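Hypothetical protein Atu0741 (Agrobacterium tumefaciens str. C58, PDB 1ZHV) is of unknown function but belongs to the ACT clan, whose domains often bind small ligands such as amino acids, so a regulatory or sensing role is possible. Local coordinates at residues K5-A16 and R57-Q68; S81-I91 and K113-H123. All coordinates share one frame; numbering follows the deposited sequence.

Contact 1: residues K5-A16 and R57-Q68; sequences KLKILNGSYGIA and RVDPGWSCFKFQ
V58 opens the pairing: its CG2 lies against the backbone of I15, 3.4 Å from I15 O. CG2 is anti to the V58 backbone N, which puts it over the neighbouring strand. D59 and I15 then form a hydrogen-bonded antiparallel pair, each N-H giving to the other's carbonyl. D59 OD1 takes the indole N-H of W62, with NE1 3.1 Å away; the oxygen lies in the ring plane, but the indole N-H meets the carboxylate from above its plane. R107 makes a salt bridge to the same oxygen, so two donors hold D59. Opposite Y13 the strand holds two residues, G61 and W62, as in a G1 beta bulge, and positive phi (81°) suits the glycine. W62 N and Y13 O, and Y13 N and W62 O, make the paired bonds. Over one face of the indole lies I15 CG1, 4.2 Å from the centroid of the W62 five-membered ring, a CH-pi contact. C64 O still takes the N-H of L9; between W62 and C64 the two chains part. One water accepts from C64 N and donates to L9 O and G11 O. The C64 sulfur stands above the Y13 ring at a distance and meets L9 CD2 at 3.9 Å. I8 CG1 lies over one face of the F65 ring, 4.1 Å from its centroid, a CH-pi contact. K66 and K7 exchange two backbone bonds, K7 N to K66 O at 2.9 Å. Q68 N ends the ladder on K5 O, 2.8 Å away. The long strand 57-67 thus pairs antiparallel with two successive strands, 5-8 and 13-16, in two ladders. It joins the two ACT-clan regions of the chain in one mixed beta sheet.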
loop_
_atom_site.group_PDB
_atom_site.type_symbol
_atom_site.label_atom_id
_atom_site.label_comp_id
_atom_site.label_asym_id
_atom_site.label_seq_id
_atom_site.Cartn_x
_atom_site.Cartn_y
_atom_site.Cartn_z
ATOM N N LYS A 5 3.008 6.282 -12.779
ATOM C CA LYS A 5 1.960 5.355 -13.171
ATOM C C LYS A 5 1.694 4.475 -11.953
ATOM O O LYS A 5 2.612 3.845 -11.427
ATOM C CB LYS A 5 2.434 4.500 -14.348
ATOM C CG LYS A 5 2.723 5.300 -15.613
ATOM C CD LYS A 5 3.771 4.614 -16.481
ATOM C CE LYS A 5 5.138 4.648 -15.802
ATOM N NZ LYS A 5 6.207 3.986 -16.602
ATOM N N LEU A 6 0.450 4.460 -11.485
ATOM C CA LEU A 6 0.093 3.646 -10.328
ATOM C C LEU A 6 -0.905 2.569 -10.714
ATOM O O LEU A 6 -1.928 2.846 -11.340
ATOM C CB LEU A 6 -0.492 4.507 -9.205
ATOM C CG LEU A 6 0.446 5.548 -8.589
ATOM C CD1 LEU A 6 0.374 6.838 -9.394
ATOM C CD2 LEU A 6 0.041 5.805 -7.143
ATOM N N LYS A 7 -0.609 1.338 -10.320
ATOM C CA LYS A 7 -1.465 0.206 -10.638
ATOM C C LYS A 7 -2.136 -0.318 -9.379
ATOM O O LYS A 7 -1.469 -0.724 -8.428
ATOM C CB LYS A 7 -0.623 -0.897 -11.279
ATOM C CG LYS A 7 -1.386 -2.147 -11.655
ATOM C CD LYS A 7 -0.448 -3.201 -12.215
ATOM C CE LYS A 7 -1.216 -4.442 -12.643
ATOM N NZ LYS A 7 -0.311 -5.495 -13.182
ATOM N N ILE A 8 -3.462 -0.321 -9.373
ATOM C CA ILE A 8 -4.174 -0.799 -8.204
ATOM C C ILE A 8 -4.074 -2.318 -8.116
ATOM O O ILE A 8 -3.970 -3.006 -9.136
ATOM C CB ILE A 8 -5.665 -0.366 -8.259
ATOM C CG1 ILE A 8 -6.296 -0.477 -6.871
ATOM C CG2 ILE A 8 -6.434 -1.248 -9.241
ATOM C CD1 ILE A 8 -7.683 0.126 -6.783
ATOM N N LEU A 9 -4.055 -2.831 -6.890
ATOM C CA LEU A 9 -4.030 -4.270 -6.665
ATOM C C LEU A 9 -5.420 -4.674 -6.197
ATOM O O LEU A 9 -6.134 -3.883 -5.575
ATOM C CB LEU A 9 -3.006 -4.665 -5.586
ATOM C CG LEU A 9 -1.514 -4.685 -5.920
ATOM C CD1 LEU A 9 -1.024 -3.273 -6.215
ATOM C CD2 LEU A 9 -0.749 -5.269 -4.737
ATOM N N ASN A 10 -5.792 -5.910 -6.508
ATOM C CA ASN A 10 -7.077 -6.449 -6.103
ATOM C C ASN A 10 -7.003 -6.834 -4.628
ATOM O O ASN A 10 -5.911 -7.076 -4.106
ATOM C CB ASN A 10 -7.420 -7.698 -6.927
ATOM C CG ASN A 10 -8.771 -8.269 -6.567
ATOM O OD1 ASN A 10 -9.780 -7.570 -6.640
ATOM N ND2 ASN A 10 -8.801 -9.532 -6.162
ATOM N N GLY A 11 -8.152 -6.866 -3.956
ATOM C CA GLY A 11 -8.176 -7.276 -2.562
ATOM C C GLY A 11 -8.157 -6.198 -1.499
ATOM O O GLY A 11 -7.734 -5.061 -1.724
ATOM N N SER A 12 -8.624 -6.577 -0.316
ATOM C CA SER A 12 -8.672 -5.688 0.826
ATOM C C SER A 12 -7.498 -6.042 1.731
ATOM O O SER A 12 -7.289 -7.211 2.064
ATOM C CB SER A 12 -10.002 -5.866 1.564
ATOM O OG SER A 12 -10.056 -5.038 2.705
ATOM N N TYR A 13 -6.727 -5.028 2.110
ATOM C CA TYR A 13 -5.569 -5.232 2.968
ATOM C C TYR A 13 -5.738 -4.718 4.390
ATOM O O TYR A 13 -6.602 -3.890 4.681
ATOM C CB TYR A 13 -4.330 -4.581 2.346
ATOM C CG TYR A 13 -3.800 -5.339 1.160
ATOM C CD1 TYR A 13 -4.374 -5.190 -0.103
ATOM C CD2 TYR A 13 -2.781 -6.274 1.314
ATOM C CE1 TYR A 13 -3.946 -5.964 -1.178
ATOM C CE2 TYR A 13 -2.349 -7.049 0.247
ATOM C CZ TYR A 13 -2.938 -6.892 -0.994
ATOM O OH TYR A 13 -2.533 -7.687 -2.035
ATOM N N GLY A 14 -4.898 -5.232 5.282
ATOM C CA GLY A 14 -4.939 -4.807 6.667
ATOM C C GLY A 14 -3.526 -4.738 7.202
ATOM O O GLY A 14 -2.628 -5.381 6.656
ATOM N N ILE A 15 -3.326 -3.949 8.255
ATOM C CA ILE A 15 -2.017 -3.805 8.885
ATOM C C ILE A 15 -2.113 -4.445 10.266
ATOM O O ILE A 15 -2.753 -3.896 11.167
ATOM C CB ILE A 15 -1.637 -2.329 9.092
ATOM C CG1 ILE A 15 -1.973 -1.507 7.844
ATOM C CG2 ILE A 15 -0.160 -2.230 9.431
ATOM C CD1 ILE A 15 -1.248 -1.920 6.610
ATOM N N ALA A 16 -1.488 -5.604 10.428
ATOM C CA ALA A 16 -1.535 -6.284 11.712
ATOM C C ALA A 16 -0.367 -5.939 12.614
ATOM O O ALA A 16 0.732 -5.651 12.144
ATOM C CB ALA A 16 -1.599 -7.792 11.506
ATOM N N ARG A 57 -4.281 -7.856 16.664
ATOM C CA ARG A 57 -4.612 -6.444 16.528
ATOM C C ARG A 57 -4.401 -6.062 15.076
ATOM O O ARG A 57 -3.401 -6.443 14.463
ATOM C CB ARG A 57 -3.732 -5.583 17.438
ATOM C CG ARG A 57 -4.143 -5.644 18.903
ATOM C CD ARG A 57 -3.606 -4.451 19.682
ATOM N NE ARG A 57 -2.148 -4.442 19.754
ATOM C CZ ARG A 57 -1.424 -5.402 20.321
ATOM N NH1 ARG A 57 -2.023 -6.454 20.869
ATOM N NH2 ARG A 57 -0.102 -5.310 20.349
ATOM N N VAL A 58 -5.335 -5.306 14.521
ATOM C CA VAL A 58 -5.226 -4.937 13.125
ATOM C C VAL A 58 -5.922 -3.635 12.779
ATOM O O VAL A 58 -6.923 -3.263 13.385
ATOM C CB VAL A 58 -5.801 -6.070 12.221
ATOM C CG1 VAL A 58 -7.292 -6.230 12.462
ATOM C CG2 VAL A 58 -5.518 -5.770 10.757
ATOM N N ASP A 59 -5.349 -2.939 11.806
ATOM C CA ASP A 59 -5.889 -1.688 11.289
ATOM C C ASP A 59 -6.344 -2.152 9.904
ATOM O O ASP A 59 -5.552 -2.193 8.964
ATOM C CB ASP A 59 -4.771 -0.649 11.175
ATOM C CG ASP A 59 -5.286 0.725 10.799
ATOM O OD1 ASP A 59 -6.300 0.792 10.083
ATOM O OD2 ASP A 59 -4.668 1.734 11.204
ATOM N N PRO A 60 -7.626 -2.531 9.765
ATOM C CA PRO A 60 -8.124 -3.005 8.472
ATOM C C PRO A 60 -8.702 -1.974 7.513
ATOM O O PRO A 60 -8.789 -0.787 7.823
ATOM C CB PRO A 60 -9.175 -4.025 8.879
ATOM C CG PRO A 60 -9.810 -3.331 10.030
ATOM C CD PRO A 60 -8.620 -2.796 10.824
ATOM N N GLY A 61 -9.083 -2.467 6.338
ATOM C CA GLY A 61 -9.699 -1.632 5.324
ATOM C C GLY A 61 -8.771 -0.803 4.466
ATOM O O GLY A 61 -8.984 0.401 4.319
ATOM N N TRP A 62 -7.753 -1.433 3.887
ATOM C CA TRP A 62 -6.811 -0.708 3.039
ATOM C C TRP A 62 -6.746 -1.244 1.615
ATOM O O TRP A 62 -7.020 -2.418 1.360
ATOM C CB TRP A 62 -5.402 -0.742 3.643
ATOM C CG TRP A 62 -5.289 -0.074 4.970
ATOM C CD1 TRP A 62 -5.755 -0.537 6.167
ATOM C CD2 TRP A 62 -4.668 1.184 5.239
ATOM N NE1 TRP A 62 -5.461 0.356 7.168
ATOM C CE2 TRP A 62 -4.795 1.424 6.627
ATOM C CE3 TRP A 62 -4.017 2.137 4.443
ATOM C CZ2 TRP A 62 -4.293 2.577 7.236
ATOM C CZ3 TRP A 62 -3.518 3.284 5.048
ATOM C CH2 TRP A 62 -3.658 3.494 6.434
ATOM N N SER A 63 -6.373 -0.362 0.693
ATOM C CA SER A 63 -6.226 -0.692 -0.722
ATOM C C SER A 63 -4.770 -0.414 -1.076
ATOM O O SER A 63 -4.174 0.537 -0.562
ATOM C CB SER A 63 -7.148 0.177 -1.582
ATOM O OG SER A 63 -8.512 -0.094 -1.296
ATOM N N CYS A 64 -4.209 -1.234 -1.961
ATOM C CA CYS A 64 -2.809 -1.111 -2.344
ATOM C C CYS A 64 -2.569 -0.767 -3.810
ATOM O O CYS A 64 -3.274 -1.249 -4.700
ATOM C CB CYS A 64 -2.093 -2.419 -1.998
ATOM S SG CYS A 64 -0.303 -2.389 -2.165
ATOM N N PHE A 65 -1.560 0.072 -4.040
ATOM C CA PHE A 65 -1.154 0.495 -5.383
ATOM C C PHE A 65 0.330 0.227 -5.558
ATOM O O PHE A 65 1.114 0.410 -4.629
ATOM C CB PHE A 65 -1.346 2.000 -5.600
ATOM C CG PHE A 65 -2.767 2.427 -5.744
ATOM C CD1 PHE A 65 -3.534 2.717 -4.625
ATOM C CD2 PHE A 65 -3.334 2.568 -7.008
ATOM C CE1 PHE A 65 -4.851 3.153 -4.759
ATOM C CE2 PHE A 65 -4.649 3.002 -7.154
ATOM C CZ PHE A 65 -5.408 3.296 -6.031
ATOM N N LYS A 66 0.714 -0.185 -6.759
ATOM C CA LYS A 66 2.115 -0.422 -7.058
ATOM C C LYS A 66 2.613 0.719 -7.938
ATOM O O LYS A 66 1.918 1.125 -8.872
ATOM C CB LYS A 66 2.283 -1.738 -7.819
ATOM C CG LYS A 66 3.724 -2.032 -8.222
ATOM C CD LYS A 66 3.794 -3.292 -9.064
ATOM C CE LYS A 66 3.365 -3.014 -10.489
ATOM N NZ LYS A 66 4.361 -2.148 -11.182
ATOM N N PHE A 67 3.788 1.263 -7.622
ATOM C CA PHE A 67 4.378 2.307 -8.463
ATOM C C PHE A 67 4.935 1.487 -9.633
ATOM O O PHE A 67 5.748 0.581 -9.424
ATOM C CB PHE A 67 5.532 3.023 -7.750
ATOM C CG PHE A 67 5.099 4.068 -6.750
ATOM C CD1 PHE A 67 4.153 3.785 -5.772
ATOM C CD2 PHE A 67 5.696 5.325 -6.751
ATOM C CE1 PHE A 67 3.816 4.738 -4.811
ATOM C CE2 PHE A 67 5.367 6.281 -5.799
ATOM C CZ PHE A 67 4.424 5.989 -4.824
ATOM N N GLN A 68 4.508 1.815 -10.850
ATOM C CA GLN A 68 4.892 1.072 -12.055
ATOM C C GLN A 68 6.074 1.434 -12.952
ATOM O O GLN A 68 6.617 2.548 -12.930
ATOM C CB GLN A 68 3.683 0.964 -12.972
ATOM C CG GLN A 68 2.620 0.004 -12.528
ATOM C CD GLN A 68 1.475 -0.027 -13.509
ATOM O OE1 GLN A 68 0.797 0.976 -13.710
ATOM N NE2 GLN A 68 1.258 -1.173 -14.137
HETATM O O HOH W 1 5.940 5.429 -12.957
HETATM O O HOH W 2 -5.804 -3.348 -2.940
HETATM O O HOH W 3 -9.322 -2.700 -2.250
#

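Contact 2: residues S81-I91 and K113-H123; sequences SVISPLSTNGI and KTADLLANAGH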
loop_
_atom_site.group_PDB
_atom_site.type_symbol
_atom_site.label_atom_id
_atom_site.label_comp_id
_atom_site.label_asym_id
_atom_site.label_seq_id
_atom_site.Cartn_x
_atom_site.Cartn_y
_atom_site.Cartn_z
ATOM N N SER A 81 6.197 13.072 -5.043
ATOM C CA SER A 81 5.237 13.509 -6.054
ATOM C C SER A 81 3.877 12.847 -5.890
ATOM O O SER A 81 2.846 13.427 -6.241
ATOM C CB SER A 81 5.772 13.224 -7.466
ATOM O OG SER A 81 5.651 11.853 -7.809
ATOM N N VAL A 82 3.872 11.639 -5.341
ATOM C CA VAL A 82 2.632 10.907 -5.149
ATOM C C VAL A 82 1.960 11.202 -3.809
ATOM O O VAL A 82 0.765 11.469 -3.759
ATOM C CB VAL A 82 2.870 9.378 -5.296
ATOM C CG1 VAL A 82 1.632 8.604 -4.875
ATOM C CG2 VAL A 82 3.200 9.056 -6.743
ATOM N N ILE A 83 2.724 11.187 -2.722
ATOM C CA ILE A 83 2.109 11.434 -1.423
ATOM C C ILE A 83 1.786 12.891 -1.108
ATOM O O ILE A 83 0.910 13.163 -0.290
ATOM C CB ILE A 83 2.951 10.839 -0.268
ATOM C CG1 ILE A 83 4.279 11.580 -0.131
ATOM C CG2 ILE A 83 3.177 9.347 -0.513
ATOM C CD1 ILE A 83 5.001 11.281 1.173
ATOM N N SER A 84 2.462 13.834 -1.760
ATOM C CA SER A 84 2.189 15.246 -1.481
ATOM C C SER A 84 0.716 15.614 -1.690
ATOM O O SER A 84 0.087 16.202 -0.807
ATOM C CB SER A 84 3.072 16.146 -2.347
ATOM O OG SER A 84 2.860 17.512 -2.017
ATOM N N PRO A 85 0.144 15.283 -2.860
ATOM C CA PRO A 85 -1.268 15.631 -3.068
ATOM C C PRO A 85 -2.236 14.909 -2.135
ATOM O O PRO A 85 -3.342 15.386 -1.884
ATOM C CB PRO A 85 -1.504 15.297 -4.542
ATOM C CG PRO A 85 -0.454 14.269 -4.851
ATOM C CD PRO A 85 0.749 14.755 -4.095
ATOM N N LEU A 86 -1.822 13.763 -1.612
ATOM C CA LEU A 86 -2.680 13.012 -0.705
ATOM C C LEU A 86 -2.591 13.549 0.724
ATOM O O LEU A 86 -3.605 13.884 1.343
ATOM C CB LEU A 86 -2.302 11.525 -0.733
ATOM C CG LEU A 86 -2.404 10.843 -2.103
ATOM C CD1 LEU A 86 -2.019 9.372 -1.985
ATOM C CD2 LEU A 86 -3.832 10.989 -2.640
ATOM N N SER A 87 -1.369 13.650 1.238
ATOM C CA SER A 87 -1.145 14.126 2.597
ATOM C C SER A 87 -1.614 15.556 2.838
ATOM O O SER A 87 -2.121 15.867 3.918
ATOM C CB SER A 87 0.336 13.999 2.957
ATOM O OG SER A 87 0.728 12.639 2.978
ATOM N N THR A 88 -1.450 16.418 1.840
ATOM C CA THR A 88 -1.866 17.811 1.968
ATOM C C THR A 88 -3.384 17.928 1.900
ATOM O O THR A 88 -3.946 18.974 2.224
ATOM C CB THR A 88 -1.255 18.694 0.859
ATOM O OG1 THR A 88 -1.657 18.205 -0.424
ATOM C CG2 THR A 88 0.266 18.686 0.949
ATOM N N ASN A 89 -4.051 16.852 1.500
ATOM C CA ASN A 89 -5.505 16.879 1.400
ATOM C C ASN A 89 -6.248 15.895 2.306
ATOM O O ASN A 89 -7.309 15.379 1.952
ATOM C CB ASN A 89 -5.920 16.703 -0.065
ATOM C CG ASN A 89 -5.588 17.929 -0.907
ATOM O OD1 ASN A 89 -6.141 19.013 -0.691
ATOM N ND2 ASN A 89 -4.676 17.772 -1.853
ATOM N N GLY A 90 -5.680 15.640 3.481
ATOM C CA GLY A 90 -6.314 14.767 4.454
ATOM C C GLY A 90 -6.360 13.271 4.206
ATOM O O GLY A 90 -7.145 12.566 4.844
ATOM N N ILE A 91 -5.535 12.769 3.295
ATOM C CA ILE A 91 -5.532 11.338 3.022
ATOM C C ILE A 91 -4.323 10.676 3.677
ATOM O O ILE A 91 -3.182 11.014 3.376
ATOM C CB ILE A 91 -5.505 11.052 1.501
ATOM C CG1 ILE A 91 -6.694 11.747 0.823
ATOM C CG2 ILE A 91 -5.546 9.544 1.251
ATOM C CD1 ILE A 91 -6.853 11.413 -0.637
ATOM N N LYS A 113 -11.333 9.508 -3.644
ATOM C CA LYS A 113 -10.677 10.803 -3.487
ATOM C C LYS A 113 -9.210 10.701 -3.897
ATOM O O LYS A 113 -8.669 11.607 -4.524
ATOM C CB LYS A 113 -10.793 11.283 -2.037
ATOM C CG LYS A 113 -12.225 11.579 -1.621
ATOM C CD LYS A 113 -12.350 12.039 -0.171
ATOM C CE LYS A 113 -12.081 10.917 0.820
ATOM N NZ LYS A 113 -12.470 11.315 2.205
ATOM N N THR A 114 -8.579 9.579 -3.561
ATOM C CA THR A 114 -7.179 9.378 -3.904
ATOM C C THR A 114 -6.993 9.407 -5.417
ATOM O O THR A 114 -6.080 10.058 -5.931
ATOM C CB THR A 114 -6.672 8.035 -3.341
ATOM O OG1 THR A 114 -6.626 8.116 -1.912
ATOM C CG2 THR A 114 -5.286 7.703 -3.888
ATOM N N ALA A 115 -7.866 8.709 -6.133
ATOM C CA ALA A 115 -7.773 8.685 -7.587
ATOM C C ALA A 115 -7.964 10.073 -8.196
ATOM O O ALA A 115 -7.238 10.447 -9.121
ATOM C CB ALA A 115 -8.787 7.711 -8.163
ATOM N N ASP A 116 -8.918 10.850 -7.675
ATOM C CA ASP A 116 -9.154 12.195 -8.202
ATOM C C ASP A 116 -7.938 13.084 -7.964
ATOM O O ASP A 116 -7.504 13.803 -8.861
ATOM C CB ASP A 116 -10.377 12.855 -7.551
ATOM C CG ASP A 116 -11.688 12.251 -8.009
ATOM O OD1 ASP A 116 -11.732 11.684 -9.124
ATOM O OD2 ASP A 116 -12.679 12.364 -7.260
ATOM N N LEU A 117 -7.392 13.025 -6.753
ATOM C CA LEU A 117 -6.240 13.842 -6.401
ATOM C C LEU A 117 -4.990 13.482 -7.187
ATOM O O LEU A 117 -4.258 14.367 -7.619
ATOM C CB LEU A 117 -5.957 13.733 -4.902
ATOM C CG LEU A 117 -7.032 14.329 -3.987
ATOM C CD1 LEU A 117 -6.736 13.941 -2.552
ATOM C CD2 LEU A 117 -7.081 15.845 -4.138
ATOM N N LEU A 118 -4.746 12.192 -7.383
ATOM C CA LEU A 118 -3.561 11.781 -8.124
ATOM C C LEU A 118 -3.665 12.141 -9.604
ATOM O O LEU A 118 -2.678 12.547 -10.217
ATOM C CB LEU A 118 -3.316 10.281 -7.952
ATOM C CG LEU A 118 -2.926 9.887 -6.524
ATOM C CD1 LEU A 118 -2.762 8.380 -6.430
ATOM C CD2 LEU A 118 -1.633 10.592 -6.133
ATOM N N ALA A 119 -4.851 12.001 -10.182
ATOM C CA ALA A 119 -5.022 12.349 -11.590
ATOM C C ALA A 119 -4.806 13.848 -11.784
ATOM O O ALA A 119 -4.115 14.273 -12.710
ATOM C CB ALA A 119 -6.408 11.951 -12.072
ATOM N N ASN A 120 -5.387 14.656 -10.904
ATOM C CA ASN A 120 -5.227 16.102 -11.013
ATOM C C ASN A 120 -3.753 16.489 -10.898
ATOM O O ASN A 120 -3.307 17.468 -11.501
ATOM C CB ASN A 120 -6.054 16.814 -9.933
ATOM C CG ASN A 120 -7.555 16.779 -10.224
ATOM O OD1 ASN A 120 -8.369 17.245 -9.420
ATOM N ND2 ASN A 120 -7.925 16.234 -11.377
ATOM N N ALA A 121 -2.995 15.696 -10.140
ATOM C CA ALA A 121 -1.568 15.940 -9.943
ATOM C C ALA A 121 -0.728 15.481 -11.142
ATOM O O ALA A 121 0.495 15.636 -11.155
ATOM C CB ALA A 121 -1.097 15.246 -8.663
ATOM N N GLY A 122 -1.392 14.907 -12.141
ATOM C CA GLY A 122 -0.703 14.472 -13.342
ATOM C C GLY A 122 -0.296 13.015 -13.424
ATOM O O GLY A 122 0.327 12.599 -14.403
ATOM N N HIS A 123 -0.628 12.231 -12.406
ATOM C CA HIS A 123 -0.269 10.822 -12.416
ATOM C C HIS A 123 -1.260 9.992 -13.215
ATOM O O HIS A 123 -2.408 10.393 -13.408
ATOM C CB HIS A 123 -0.175 10.299 -10.989
ATOM C CG HIS A 123 0.822 11.034 -10.150
ATOM N ND1 HIS A 123 2.168 11.063 -10.448
ATOM C CD2 HIS A 123 0.666 11.782 -9.033
ATOM C CE1 HIS A 123 2.798 11.800 -9.551
ATOM N NE2 HIS A 123 1.909 12.249 -8.682
#
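L86 meets the helix 113-120 through its branched end. Its CB continues to CG anti to the carbonyl carbon (chi1 -59°), and from there the branched end turns in toward T114 and L118. CG meets L118 CD2 at 4.1 Å. CD1 touches T114 CG2. CD2 makes the closest contact of the two branches, 3.8 Å from T114 CG2, and also lies near L117 CD1. The L86 side chain crosses those of T114 and L118 at about a right angle. The axes of helices 81-87 and 113-120 differ by 123°.

P85 lies beside this, its CG 4.0 Å from A121 CB. L117 is flanked by N89, whose CB lies 3.8 Å from L117 CD1. N89 ND2 bonds to P85 O, 2.7 Å away, on a lone pair, with the oxygen close to the amide plane. Further along, I91 CG2 rests on T114 OG1, which itself bonds to D110.

At the other end H123 NE2 gives a bond to S81 O, 2.9 Å away. The oxygen lies in the ring plane, but the donor stands above the carbonyl plane. V82 CG2 lies over one face of the ring, 4.1 Å from the H123 centroid. H123 gives a proton from NE2 and meets the N-H of I4 at ND1, which probably favours the neutral form protonated at NE2 within an otherwise largely apolar contact.

Overall arrangement
The centre of contact 1 is about 4 Å, and that of contact 2 about 14 Å, from the centre of the chain. Both are partly buried. The two share no segment, but strand 57-67 leads along the chain to helix 78-87, and they touch through L6 and F67. L6 packs on V82, L118 and H123; F67 packs on V82. One face of the sheet is thus covered there by the two helices. Their chemistry follows their place in the fold. Contact 1 lies within the sheet and rests on backbone ladders, with ring packing added. Contact 2 belongs to the helical layer and rests on side-chain packing, with a histidine at its edge.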